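Local coordinates for cell division control protein 45 cdc45 putative (Entamoeba histolytica, PDB 6CC2) that probably acts as the Cdc45 subunit of the CMG helicase, which joins Cdc45 to the Mcm2-7 ring and GINS at eukaryotic replication forks, at residues G14-G19 with D49-S54; S108-N113 with L124-E129; Y350-F355 with T388-Y393; L448-F453 with F468-L473. All coordinates share one frame; numbering follows the deposited sequence.

Interaction 1: residues G14-G19 with D49-S54. With EDO (1,2-ethanediol), chain J.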
loop_
_atom_site.group_PDB
_atom_site.type_symbol
_atom_site.label_atom_id
_atom_site.label_comp_id
_atom_site.label_asym_id
_atom_site.label_seq_id
_atom_site.Cartn_x
_atom_site.Cartn_y
_atom_site.Cartn_z
ATOM N N GLY A 14 17.677 -2.160 -26.509
ATOM C CA GLY A 14 18.742 -2.818 -25.769
ATOM C C GLY A 14 18.271 -4.101 -25.116
ATOM O O GLY A 14 18.960 -5.123 -25.161
ATOM N N LEU A 15 17.075 -4.070 -24.521
ATOM C CA LEU A 15 16.505 -5.284 -23.952
ATOM C C LEU A 15 16.354 -6.356 -25.015
ATOM O O LEU A 15 16.759 -7.513 -24.823
ATOM C CB LEU A 15 15.147 -4.971 -23.320
ATOM C CG LEU A 15 15.087 -3.945 -22.208
ATOM C CD1 LEU A 15 13.626 -3.771 -21.801
ATOM C CD2 LEU A 15 15.910 -4.362 -20.990
ATOM N N ARG A 16 15.784 -5.990 -26.165
ATOM C CA ARG A 16 15.609 -6.952 -27.249
ATOM C C ARG A 16 16.944 -7.515 -27.727
ATOM O O ARG A 16 17.084 -8.728 -27.907
ATOM C CB ARG A 16 14.861 -6.301 -28.411
ATOM C CG ARG A 16 13.359 -6.194 -28.223
ATOM C CD ARG A 16 12.677 -5.674 -29.496
ATOM N NE ARG A 16 12.766 -4.219 -29.612
ATOM C CZ ARG A 16 11.722 -3.386 -29.583
ATOM N NH1 ARG A 16 10.483 -3.849 -29.459
ATOM N NH2 ARG A 16 11.922 -2.079 -29.688
ATOM N N ASN A 17 17.931 -6.646 -27.960
ATOM C CA ASN A 17 19.220 -7.111 -28.458
ATOM C C ASN A 17 19.900 -8.040 -27.462
ATOM O O ASN A 17 20.472 -9.070 -27.851
ATOM C CB ASN A 17 20.121 -5.924 -28.775
ATOM C CG ASN A 17 19.716 -5.225 -30.049
ATOM O OD1 ASN A 17 18.944 -5.765 -30.839
ATOM N ND2 ASN A 17 20.235 -4.022 -30.262
ATOM N N ARG A 18 19.872 -7.688 -26.177
ATOM C CA ARG A 18 20.494 -8.545 -25.174
ATOM C C ARG A 18 19.675 -9.801 -24.942
ATOM O O ARG A 18 20.231 -10.843 -24.581
ATOM C CB ARG A 18 20.707 -7.762 -23.884
ATOM C CG ARG A 18 21.649 -6.569 -24.066
ATOM C CD ARG A 18 22.028 -5.925 -22.720
ATOM N NE ARG A 18 20.906 -5.342 -21.992
ATOM C CZ ARG A 18 20.448 -4.102 -22.161
ATOM N NH1 ARG A 18 19.430 -3.679 -21.414
ATOM N NH2 ARG A 18 20.982 -3.293 -23.078
ATOM N N GLY A 19 18.362 -9.739 -25.181
ATOM C CA GLY A 19 17.524 -10.914 -25.012
ATOM C C GLY A 19 17.752 -11.984 -26.057
ATOM O O GLY A 19 17.440 -13.152 -25.811
ATOM N N ASP A 49 7.320 -9.916 -26.600
ATOM C CA ASP A 49 8.573 -9.833 -27.336
ATOM C C ASP A 49 9.521 -10.999 -27.049
ATOM O O ASP A 49 10.655 -11.002 -27.539
ATOM C CB ASP A 49 9.275 -8.512 -27.028
ATOM C CG ASP A 49 8.593 -7.323 -27.665
ATOM O OD1 ASP A 49 8.362 -7.366 -28.898
ATOM O OD2 ASP A 49 8.296 -6.348 -26.930
ATOM N N GLY A 50 9.086 -11.982 -26.267
ATOM C CA GLY A 50 9.907 -13.144 -26.004
ATOM C C GLY A 50 11.088 -12.887 -25.101
ATOM O O GLY A 50 12.075 -13.634 -25.168
ATOM N N LEU A 51 11.023 -11.862 -24.261
ATOM C CA LEU A 51 12.136 -11.487 -23.396
ATOM C C LEU A 51 12.029 -12.250 -22.082
ATOM O O LEU A 51 11.050 -12.087 -21.345
ATOM C CB LEU A 51 12.154 -9.986 -23.138
ATOM C CG LEU A 51 12.694 -9.088 -24.243
ATOM C CD1 LEU A 51 12.053 -9.416 -25.560
ATOM C CD2 LEU A 51 12.485 -7.635 -23.894
ATOM N N LEU A 52 13.024 -13.092 -21.806
ATOM C CA LEU A 52 13.051 -13.841 -20.556
ATOM C C LEU A 52 13.227 -12.899 -19.377
ATOM O O LEU A 52 14.010 -11.950 -19.427
ATOM C CB LEU A 52 14.181 -14.862 -20.592
ATOM C CG LEU A 52 14.127 -15.818 -21.774
ATOM C CD1 LEU A 52 15.268 -16.826 -21.699
ATOM C CD2 LEU A 52 12.786 -16.520 -21.834
ATOM N N HIS A 53 12.457 -13.134 -18.314
ATOM C CA HIS A 53 12.497 -12.244 -17.166
ATOM C C HIS A 53 12.087 -13.034 -15.935
ATOM O O HIS A 53 11.478 -14.095 -16.030
ATOM C CB HIS A 53 11.581 -11.023 -17.366
ATOM C CG HIS A 53 10.146 -11.370 -17.605
ATOM N ND1 HIS A 53 9.681 -11.827 -18.820
ATOM C CD2 HIS A 53 9.066 -11.319 -16.783
ATOM C CE1 HIS A 53 8.384 -12.061 -18.732
ATOM N NE2 HIS A 53 7.987 -11.757 -17.510
ATOM N N SER A 54 12.444 -12.494 -14.773
ATOM C CA SER A 54 12.145 -13.147 -13.512
ATOM C C SER A 54 11.866 -12.067 -12.472
ATOM O O SER A 54 12.298 -10.922 -12.608
ATOM C CB SER A 54 13.287 -14.050 -13.056
ATOM O OG SER A 54 14.489 -13.322 -12.896
HETATM C C1 EDO J . 5.233 -13.531 -14.980
HETATM O O1 EDO J . 6.618 -13.178 -14.853
HETATM C C2 EDO J . 4.694 -12.971 -16.287
HETATM O O2 EDO J . 5.505 -13.428 -17.378
HETATM O O HOH W 1 15.451 -13.024 -23.408
#
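Leu15 on helix 8-20 meets Leu51 at the edge of the parallel sheet in the N-terminal domain, which probably has the DHH fold of the RecJ-like family. Leu51 sits in a beta-alpha-beta crossover that runs from strand 24-29 through helix 33-48 to strand 53-57. Gly50 ends that helix in a Schellman motif, with a positive phi of 72°. The chain then runs extended through Leu51 and Leu52 into the edge strand.

The tight part is apolar. Leu51 CG stands beside its own backbone N (chi1 -78°), which carries CD2 over to the helix. Leu51 CD2 lies 3.8 Å from Leu15 CB and 4.3 Å from Arg16 N. Phe46 of helix 33-48 touches both leucines, and Ile25 of strand 24-29 packs on Leu15.

The outer part is looser. Arg16 NH1 and Asp49 OD1 are 4.1 Å apart, too far for a salt bridge. Asp49 OD1 lies at the guanidinium edge, but the two planes are nearly perpendicular. Each group has a stronger partner elsewhere. Arg16 NH2 bonds to Asn13 OD1. Asp49 OD2 is held by Tyr12 OH and by a salt bridge to Lys195.

A water also spans the gap. It accepts from Leu52 N at 2.9 Å and lies 3.1 Å from Gly19 O. Beyond it, the His53 ring reaches back to the chain just before the strand. His53 ND1 gives a nearly straight bond to Leu51 O (2.9 Å, 170°), in the carbonyl plane. His53 NE2, the second ring nitrogen, donates to O2 of a bound 1,2-ethanediol, probably from the crystallisation liquor, at 3.0 Å.

Interaction 2: residues S108-N113 with L124-E129; sequences SHRPFN and LITSNE
Phe112 and Leu124 make the closest backbone approach, yet their CA atoms are 8.3 Å apart, so side chains bridge the two segments. The contact lies within a beta-alpha-beta unit of the parallel sheet. Strand 102-106 leads through 108-113 and helix 114-118 to strand 122-125. Asp107, Ser108 and His109 probably correspond to the Asp-His-His motif that names the DHH family. The peptide bond before Pro111 is cis.

The Phe112 ring is sandwiched. Leu124 CD2 lies over one face in a CH-pi contact, 4.2 Å from the centroid of the Phe112 ring and 25° off its normal. The opposite face carries Arg110 CD over its centre. Leu124 CD1 also meets the ring near its root, 3.9 Å from Phe112 CG. Thr126 CG2 comes in at the ring edge, 4.0 Å from Phe112 CE2. Ile2 of strand 2-3 touches all three of Phe112, Leu124 and Thr126.

A bend at the second torsion of Arg110 (chi2 -74°) folds the chain over the ring and turns one guanidinium face to its far end. Phe112 CZ stands above the centre of that face. The group is also gripped by backbone oxygens. Arg110 NH2 donates to His109 O at 3.0 Å and also to Asp107 O. His109 O lies in the guanidinium plane, although the donor stands above the carbonyl plane of His109.

The polar link across the contact is a water. It accepts from Arg110 NH1 at 3.1 Å and donates to Ile125 O at 2.9 Å.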
loop_
_atom_site.group_PDB
_atom_site.type_symbol
_atom_site.label_atom_id
_atom_site.label_comp_id
_atom_site.label_asym_id
_atom_site.label_seq_id
_atom_site.Cartn_x
_atom_site.Cartn_y
_atom_site.Cartn_z
ATOM N N SER A 108 8.656 5.628 -7.153
ATOM C CA SER A 108 7.817 6.798 -6.929
ATOM C C SER A 108 8.349 7.739 -5.847
ATOM O O SER A 108 7.841 8.860 -5.732
ATOM C CB SER A 108 6.391 6.364 -6.548
ATOM O OG SER A 108 6.381 5.700 -5.286
ATOM N N HIS A 109 9.343 7.313 -5.065
ATOM C CA HIS A 109 9.927 8.192 -4.054
ATOM C C HIS A 109 10.635 9.377 -4.697
ATOM O O HIS A 109 11.261 9.244 -5.748
ATOM C CB HIS A 109 10.944 7.424 -3.204
ATOM C CG HIS A 109 10.338 6.361 -2.344
ATOM N ND1 HIS A 109 10.100 5.079 -2.796
ATOM C CD2 HIS A 109 9.928 6.390 -1.050
ATOM C CE1 HIS A 109 9.565 4.365 -1.820
ATOM N NE2 HIS A 109 9.454 5.136 -0.750
ATOM N N ARG A 110 10.545 10.539 -4.050
ATOM C CA ARG A 110 11.285 11.729 -4.470
ATOM C C ARG A 110 11.795 12.453 -3.232
ATOM O O ARG A 110 11.199 12.336 -2.156
ATOM C CB ARG A 110 10.413 12.701 -5.285
ATOM C CG ARG A 110 9.890 12.143 -6.598
ATOM C CD ARG A 110 10.989 12.064 -7.652
ATOM N NE ARG A 110 10.400 11.778 -8.967
ATOM C CZ ARG A 110 9.966 10.579 -9.342
ATOM N NH1 ARG A 110 9.410 10.421 -10.530
ATOM N NH2 ARG A 110 10.070 9.542 -8.518
ATOM N N PRO A 111 12.887 13.223 -3.353
ATOM C CA PRO A 111 13.754 13.363 -4.536
ATOM C C PRO A 111 14.602 12.123 -4.804
ATOM O O PRO A 111 14.826 11.312 -3.917
ATOM C CB PRO A 111 14.646 14.546 -4.187
ATOM C CG PRO A 111 14.710 14.534 -2.696
ATOM C CD PRO A 111 13.327 14.111 -2.265
ATOM N N PHE A 112 15.073 11.979 -6.037
ATOM C CA PHE A 112 16.079 10.969 -6.332
ATOM C C PHE A 112 17.384 11.288 -5.605
ATOM O O PHE A 112 17.729 12.455 -5.375
ATOM C CB PHE A 112 16.332 10.909 -7.828
ATOM C CG PHE A 112 15.175 10.400 -8.635
ATOM C CD1 PHE A 112 14.523 9.225 -8.289
ATOM C CD2 PHE A 112 14.765 11.081 -9.767
ATOM C CE1 PHE A 112 13.467 8.750 -9.053
ATOM C CE2 PHE A 112 13.712 10.609 -10.533
ATOM C CZ PHE A 112 13.065 9.456 -10.178
ATOM N N ASN A 113 18.116 10.242 -5.241
ATOM C CA ASN A 113 19.461 10.431 -4.703
ATOM C C ASN A 113 20.354 11.119 -5.734
ATOM O O ASN A 113 20.392 10.728 -6.899
ATOM C CB ASN A 113 20.058 9.084 -4.293
ATOM C CG ASN A 113 21.510 9.198 -3.851
ATOM O OD1 ASN A 113 22.420 9.174 -4.667
ATOM N ND2 ASN A 113 21.726 9.323 -2.547
ATOM N N LEU A 124 17.369 6.159 -14.028
ATOM C CA LEU A 124 16.166 6.549 -13.300
ATOM C C LEU A 124 15.061 6.880 -14.297
ATOM O O LEU A 124 15.104 7.917 -14.961
ATOM C CB LEU A 124 16.463 7.751 -12.404
ATOM C CG LEU A 124 17.483 7.590 -11.303
ATOM C CD1 LEU A 124 18.005 8.944 -10.849
ATOM C CD2 LEU A 124 16.861 6.835 -10.124
ATOM N N ILE A 125 14.076 6.018 -14.403
ATOM C CA ILE A 125 13.052 6.143 -15.436
ATOM C C ILE A 125 11.926 7.040 -14.946
ATOM O O ILE A 125 11.365 6.831 -13.860
ATOM C CB ILE A 125 12.515 4.768 -15.863
ATOM C CG1 ILE A 125 13.644 3.927 -16.435
ATOM C CG2 ILE A 125 11.398 4.926 -16.888
ATOM C CD1 ILE A 125 13.236 2.492 -16.725
ATOM N N THR A 126 11.604 8.054 -15.752
ATOM C CA THR A 126 10.451 8.909 -15.522
ATOM C C THR A 126 9.643 8.968 -16.809
ATOM O O THR A 126 10.158 8.676 -17.897
ATOM C CB THR A 126 10.856 10.337 -15.125
ATOM O OG1 THR A 126 11.345 11.011 -16.285
ATOM C CG2 THR A 126 11.938 10.320 -14.058
ATOM N N SER A 127 8.382 9.364 -16.684
ATOM C CA SER A 127 7.470 9.367 -17.823
ATOM C C SER A 127 7.516 10.642 -18.651
ATOM O O SER A 127 6.891 10.688 -19.721
ATOM C CB SER A 127 6.041 9.149 -17.339
ATOM O OG SER A 127 5.587 10.297 -16.645
ATOM N N ASN A 128 8.236 11.669 -18.203
ATOM C CA ASN A 128 8.249 12.932 -18.930
ATOM C C ASN A 128 8.711 12.731 -20.369
ATOM O O ASN A 128 9.344 11.729 -20.718
ATOM C CB ASN A 128 9.181 13.936 -18.249
ATOM C CG ASN A 128 9.133 13.854 -16.741
ATOM O OD1 ASN A 128 8.074 14.003 -16.128
ATOM N ND2 ASN A 128 10.284 13.597 -16.131
ATOM N N GLU A 129 8.386 13.711 -21.216
ATOM C CA GLU A 129 8.868 13.745 -22.589
ATOM C C GLU A 129 9.883 14.851 -22.842
ATOM O O GLU A 129 10.494 14.873 -23.917
ATOM C CB GLU A 129 7.696 13.921 -23.567
ATOM C CG GLU A 129 6.800 12.699 -23.718
ATOM C CD GLU A 129 7.484 11.550 -24.439
ATOM O OE1 GLU A 129 8.426 11.804 -25.224
ATOM O OE2 GLU A 129 7.078 10.391 -24.214
HETATM O O HOH W 2 9.268 7.642 -11.971
#

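Interaction 3: residues Y350-F355 with T388-Y393; sequences YSISAF and TTAEPY
Ile352 touches both Ala390 and Tyr393 through a single methyl, CD1. Ile352 CD1 is 3.8 Å from Ala390 CB and 4.0 Å from Tyr393 CD2. Ile352 CD1 also lies 4.1 Å from Tyr393 CB, so it meets the root of the tyrosine side chain. The Ile352 chain is extended at its second torsion (chi2 179°), which carries CD1 outward to both partners.

The next shell fixes the two receiving residues. Tyr393 N bonds to Ala390 O at 3.0 Å, closing a short turn that leads into helix 393-417. Ala390 O also lies in plane at the edge of the Tyr393 ring. Ala357 and Ala360 of helix 354-364 pack on the same tyrosine.

On the other segment, Ser353 is the N-cap of helix 354-364. Ser353 OG accepts a weak bond from Phe355 N, 3.2 Å away. Ser353 N in turn bonds to Asp356 OD2. Ile352 is thus the residue just before this capped helix start.

The contact thus joins the entry of helix 354-364 to the loop before helix 393-417. It is purely apolar across the segments, so it rests on shape and burial, not on directed bonds.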
loop_
_atom_site.group_PDB
_atom_site.type_symbol
_atom_site.label_atom_id
_atom_site.label_comp_id
_atom_site.label_asym_id
_atom_site.label_seq_id
_atom_site.Cartn_x
_atom_site.Cartn_y
_atom_site.Cartn_z
ATOM N N TYR A 350 -20.156 -5.879 -12.931
ATOM C CA TYR A 350 -19.508 -4.569 -13.038
ATOM C C TYR A 350 -19.377 -3.894 -11.678
ATOM O O TYR A 350 -19.310 -2.666 -11.581
ATOM C CB TYR A 350 -20.266 -3.664 -14.018
ATOM C CG TYR A 350 -19.423 -3.019 -15.094
ATOM C CD1 TYR A 350 -18.143 -2.530 -14.817
ATOM C CD2 TYR A 350 -19.906 -2.891 -16.386
ATOM C CE1 TYR A 350 -17.375 -1.951 -15.817
ATOM C CE2 TYR A 350 -19.156 -2.310 -17.393
ATOM C CZ TYR A 350 -17.892 -1.828 -17.097
ATOM O OH TYR A 350 -17.145 -1.238 -18.110
ATOM N N SER A 351 -19.302 -4.684 -10.608
ATOM C CA SER A 351 -19.294 -4.140 -9.255
ATOM C C SER A 351 -17.898 -3.990 -8.655
ATOM O O SER A 351 -17.775 -3.477 -7.542
ATOM C CB SER A 351 -20.147 -5.036 -8.327
ATOM O OG SER A 351 -19.502 -6.283 -8.075
ATOM N N ILE A 352 -16.848 -4.382 -9.372
ATOM C CA ILE A 352 -15.495 -4.332 -8.844
ATOM C C ILE A 352 -14.787 -3.108 -9.417
ATOM O O ILE A 352 -14.445 -3.076 -10.613
ATOM C CB ILE A 352 -14.719 -5.617 -9.171
ATOM C CG1 ILE A 352 -15.419 -6.845 -8.575
ATOM C CG2 ILE A 352 -13.303 -5.499 -8.624
ATOM C CD1 ILE A 352 -14.730 -8.173 -8.866
ATOM N N SER A 353 -14.531 -2.125 -8.560
ATOM C CA SER A 353 -13.748 -0.957 -8.935
ATOM C C SER A 353 -12.260 -1.206 -8.679
ATOM O O SER A 353 -11.860 -2.166 -8.006
ATOM C CB SER A 353 -14.197 0.266 -8.153
ATOM O OG SER A 353 -13.660 0.188 -6.850
ATOM N N ALA A 354 -11.435 -0.296 -9.198
ATOM C CA ALA A 354 -9.997 -0.382 -8.955
ATOM C C ALA A 354 -9.663 -0.144 -7.493
ATOM O O ALA A 354 -8.625 -0.621 -7.035
ATOM C CB ALA A 354 -9.260 0.595 -9.866
ATOM N N PHE A 355 -10.530 0.559 -6.732
ATOM C CA PHE A 355 -10.323 0.644 -5.295
ATOM C C PHE A 355 -10.595 -0.694 -4.631
ATOM O O PHE A 355 -9.829 -1.132 -3.762
ATOM C CB PHE A 355 -11.217 1.713 -4.678
ATOM C CG PHE A 355 -10.678 3.108 -4.797
ATOM C CD1 PHE A 355 -9.467 3.441 -4.222
ATOM C CD2 PHE A 355 -11.379 4.078 -5.460
ATOM C CE1 PHE A 355 -8.981 4.734 -4.307
ATOM C CE2 PHE A 355 -10.901 5.371 -5.535
ATOM C CZ PHE A 355 -9.699 5.684 -4.970
ATOM N N THR A 388 -9.024 -12.482 -14.898
ATOM C CA THR A 388 -10.021 -12.059 -15.869
ATOM C C THR A 388 -11.431 -12.399 -15.423
ATOM O O THR A 388 -12.364 -12.213 -16.193
ATOM C CB THR A 388 -9.740 -12.693 -17.232
ATOM O OG1 THR A 388 -9.835 -14.110 -17.110
ATOM C CG2 THR A 388 -8.342 -12.306 -17.722
ATOM N N THR A 389 -11.604 -12.858 -14.184
ATOM C CA THR A 389 -12.903 -13.211 -13.639
ATOM C C THR A 389 -13.094 -12.516 -12.289
ATOM O O THR A 389 -12.142 -12.065 -11.660
ATOM C CB THR A 389 -13.036 -14.725 -13.494
ATOM O OG1 THR A 389 -11.984 -15.219 -12.657
ATOM C CG2 THR A 389 -12.929 -15.409 -14.865
ATOM N N ALA A 390 -14.344 -12.462 -11.837
ATOM C CA ALA A 390 -14.667 -11.785 -10.576
ATOM C C ALA A 390 -14.451 -12.681 -9.370
ATOM O O ALA A 390 -14.026 -12.205 -8.309
ATOM C CB ALA A 390 -16.117 -11.302 -10.597
ATOM N N GLU A 391 -14.702 -13.971 -9.510
ATOM C CA GLU A 391 -14.709 -14.859 -8.357
ATOM C C GLU A 391 -13.409 -14.859 -7.565
ATOM O O GLU A 391 -13.479 -14.920 -6.325
ATOM C CB GLU A 391 -15.041 -16.284 -8.826
ATOM C CG GLU A 391 -16.486 -16.485 -9.290
ATOM C CD GLU A 391 -16.794 -15.896 -10.666
ATOM O OE1 GLU A 391 -15.866 -15.571 -11.439
ATOM O OE2 GLU A 391 -17.996 -15.771 -10.987
ATOM N N PRO A 392 -12.222 -14.789 -8.175
ATOM C CA PRO A 392 -11.003 -14.786 -7.356
ATOM C C PRO A 392 -10.963 -13.655 -6.344
ATOM O O PRO A 392 -10.328 -13.789 -5.289
ATOM C CB PRO A 392 -9.883 -14.662 -8.403
ATOM C CG PRO A 392 -10.477 -15.320 -9.642
ATOM C CD PRO A 392 -11.928 -14.911 -9.622
ATOM N N TYR A 393 -11.575 -12.511 -6.653
ATOM C CA TYR A 393 -11.505 -11.373 -5.751
ATOM C C TYR A 393 -12.237 -11.626 -4.441
ATOM O O TYR A 393 -11.949 -10.951 -3.449
ATOM C CB TYR A 393 -12.076 -10.121 -6.422
ATOM C CG TYR A 393 -11.059 -9.450 -7.339
ATOM C CD1 TYR A 393 -10.089 -8.609 -6.820
ATOM C CD2 TYR A 393 -11.073 -9.678 -8.708
ATOM C CE1 TYR A 393 -9.158 -8.006 -7.628
ATOM C CE2 TYR A 393 -10.140 -9.099 -9.533
ATOM C CZ TYR A 393 -9.181 -8.256 -8.987
ATOM O OH TYR A 393 -8.254 -7.670 -9.804
#

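Interaction 4: residues L448-F453 with F468-L473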
loop_
_atom_site.group_PDB
_atom_site.type_symbol
_atom_site.label_atom_id
_atom_site.label_comp_id
_atom_site.label_asym_id
_atom_site.label_seq_id
_atom_site.Cartn_x
_atom_site.Cartn_y
_atom_site.Cartn_z
ATOM N N LEU A 448 2.586 -6.302 13.564
ATOM C CA LEU A 448 2.879 -5.302 12.537
ATOM C C LEU A 448 1.587 -4.710 11.985
ATOM O O LEU A 448 1.487 -3.497 11.769
ATOM C CB LEU A 448 3.694 -5.923 11.417
ATOM C CG LEU A 448 5.195 -6.104 11.650
ATOM C CD1 LEU A 448 5.777 -7.176 10.730
ATOM C CD2 LEU A 448 5.901 -4.768 11.450
ATOM N N GLN A 449 0.575 -5.557 11.773
ATOM C CA GLN A 449 -0.690 -5.043 11.254
ATOM C C GLN A 449 -1.361 -4.128 12.255
ATOM O O GLN A 449 -1.947 -3.107 11.884
ATOM C CB GLN A 449 -1.618 -6.209 10.890
ATOM C CG GLN A 449 -1.110 -7.041 9.745
ATOM C CD GLN A 449 -2.063 -8.140 9.417
ATOM O OE1 GLN A 449 -3.170 -7.899 8.935
ATOM N NE2 GLN A 449 -1.655 -9.358 9.688
ATOM N N LEU A 450 -1.301 -4.493 13.541
ATOM C CA LEU A 450 -1.908 -3.652 14.566
ATOM C C LEU A 450 -1.165 -2.339 14.707
ATOM O O LEU A 450 -1.783 -1.279 14.842
ATOM C CB LEU A 450 -1.954 -4.422 15.892
ATOM C CG LEU A 450 -2.601 -3.672 17.057
ATOM C CD1 LEU A 450 -4.038 -3.282 16.695
ATOM C CD2 LEU A 450 -2.606 -4.531 18.311
ATOM N N ALA A 451 0.174 -2.377 14.654
ATOM C CA ALA A 451 0.944 -1.139 14.745
ATOM C C ALA A 451 0.587 -0.186 13.605
ATOM O O ALA A 451 0.474 1.026 13.820
ATOM C CB ALA A 451 2.438 -1.435 14.721
ATOM N N GLN A 452 0.447 -0.717 12.382
ATOM C CA GLN A 452 0.078 0.108 11.236
ATOM C C GLN A 452 -1.288 0.735 11.434
ATOM O O GLN A 452 -1.487 1.924 11.155
ATOM C CB GLN A 452 0.099 -0.719 9.958
ATOM C CG GLN A 452 -0.357 0.052 8.728
ATOM C CD GLN A 452 -0.078 -0.702 7.436
ATOM O OE1 GLN A 452 0.591 -1.734 7.437
ATOM N NE2 GLN A 452 -0.592 -0.184 6.331
ATOM N N PHE A 453 -2.245 -0.051 11.915
ATOM C CA PHE A 453 -3.569 0.489 12.182
ATOM C C PHE A 453 -3.507 1.584 13.241
ATOM O O PHE A 453 -4.143 2.643 13.097
ATOM C CB PHE A 453 -4.538 -0.617 12.605
ATOM C CG PHE A 453 -5.874 -0.076 13.006
ATOM C CD1 PHE A 453 -6.825 0.211 12.034
ATOM C CD2 PHE A 453 -6.147 0.231 14.318
ATOM C CE1 PHE A 453 -8.040 0.754 12.386
ATOM C CE2 PHE A 453 -7.364 0.772 14.673
ATOM C CZ PHE A 453 -8.301 1.043 13.703
ATOM N N PHE A 468 4.927 4.921 15.031
ATOM C CA PHE A 468 4.278 4.220 16.132
ATOM C C PHE A 468 5.122 3.025 16.564
ATOM O O PHE A 468 5.552 2.227 15.723
ATOM C CB PHE A 468 2.875 3.745 15.720
ATOM C CG PHE A 468 1.981 3.440 16.873
ATOM C CD1 PHE A 468 2.039 2.210 17.517
ATOM C CD2 PHE A 468 1.047 4.365 17.303
ATOM C CE1 PHE A 468 1.214 1.944 18.585
ATOM C CE2 PHE A 468 0.202 4.103 18.357
ATOM C CZ PHE A 468 0.298 2.895 19.024
ATOM N N ILE A 469 5.348 2.901 17.871
ATOM C CA ILE A 469 6.088 1.783 18.455
ATOM C C ILE A 469 5.133 1.035 19.371
ATOM O O ILE A 469 4.547 1.622 20.295
ATOM C CB ILE A 469 7.343 2.243 19.213
ATOM C CG1 ILE A 469 8.329 2.865 18.232
ATOM C CG2 ILE A 469 7.984 1.031 19.926
ATOM C CD1 ILE A 469 9.488 3.541 18.861
ATOM N N LEU A 470 4.942 -0.253 19.086
ATOM C CA LEU A 470 3.974 -1.093 19.776
ATOM C C LEU A 470 4.715 -2.240 20.440
ATOM O O LEU A 470 5.515 -2.916 19.787
ATOM C CB LEU A 470 2.950 -1.644 18.771
ATOM C CG LEU A 470 1.979 -2.683 19.341
ATOM C CD1 LEU A 470 1.038 -2.084 20.301
ATOM C CD2 LEU A 470 1.230 -3.340 18.163
ATOM N N ALA A 471 4.470 -2.423 21.731
ATOM C CA ALA A 471 5.017 -3.545 22.500
ATOM C C ALA A 471 3.888 -4.469 22.928
ATOM O O ALA A 471 2.946 -4.027 23.599
ATOM C CB ALA A 471 5.760 -3.038 23.730
ATOM N N VAL A 472 3.991 -5.749 22.571
ATOM C CA VAL A 472 2.970 -6.735 22.895
ATOM C C VAL A 472 3.583 -7.845 23.720
ATOM O O VAL A 472 4.597 -8.435 23.316
ATOM C CB VAL A 472 2.303 -7.311 21.627
ATOM C CG1 VAL A 472 1.121 -8.235 22.027
ATOM C CG2 VAL A 472 1.846 -6.185 20.693
ATOM N N LEU A 473 2.947 -8.149 24.854
ATOM C CA LEU A 473 3.440 -9.194 25.734
ATOM C C LEU A 473 3.351 -10.551 25.058
ATOM O O LEU A 473 2.306 -10.929 24.538
ATOM C CB LEU A 473 2.631 -9.196 27.035
ATOM C CG LEU A 473 2.981 -10.307 28.018
ATOM C CD1 LEU A 473 4.384 -10.147 28.574
ATOM C CD2 LEU A 473 1.957 -10.361 29.144
#
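Ala451 and Leu470 have the most surface buried here, where helix 444-462 packs on the mixed sheet of the C-terminal domain. The helix belongs to the crossover between the parallel neighbours 427-432 and 468-474. The axes of 448-453 and 468-473 approach to 8.3 Å, with 138° between their directions.

Ala451 lets the strand come close. Its CA is the nearest to that of Leu470, and the CB atoms of Ala451 and Leu470 are 4.1 Å apart. Leu470 CG is anti to its backbone N (chi1 173°), and CD2 branches toward the helix. Leu470 CD2 lies 3.8 Å from Ala451 N and 4.0 Å from Leu450 CG. The side chains of Leu450 and Leu470 meet at about a right angle, so one methyl of the strand rests alongside the branch point of the helix leucine.

Phe468 is the third main residue. Phe468 CB lies 4.1 Å from Ala451 O. Leu470 CB sits in plane at the edge of the Phe468 ring. Leu454, Ala455 and Ser458 continue this face of the helix against Phe468.

Residues 468 and 470 face the helix, while Ile469 between them points away from the helix, and its side chain packs on Tyr427 and Phe429 of strand 427-432. Backbone bonds from Ile469 and Ala471 to Cys430 tie the strand into the sheet, and Cys430 forms a disulfide with Cys420. Across the two segments the contact is built from aliphatic groups, one phenyl ring and backbone atoms. It is therefore held by close packing in a buried layer, with no charged group at the interface.

The four contacts follow one another along the chain without overlap. Interactions 1 and 2 reach the same parallel sheet of the N-terminal domain, with centres about 23 Å apart. Interaction 1 is at edge strand 53-57; interaction 2 is at strand 122-125, next to the other edge strand, 2-3. Interaction 3 joins the chain just before helix 354-364 to the segment leading into helix 393-417, with its centre about 31 Å from that of interaction 2. Interaction 4 packs helix 444-462 on the separate mixed sheet, its centre about 43 Å from that of interaction 1 and across the centre of the chain. Helix 393-417 also touches Leu450 of interaction 4. Together they sample two sheet-based parts and the helices between them.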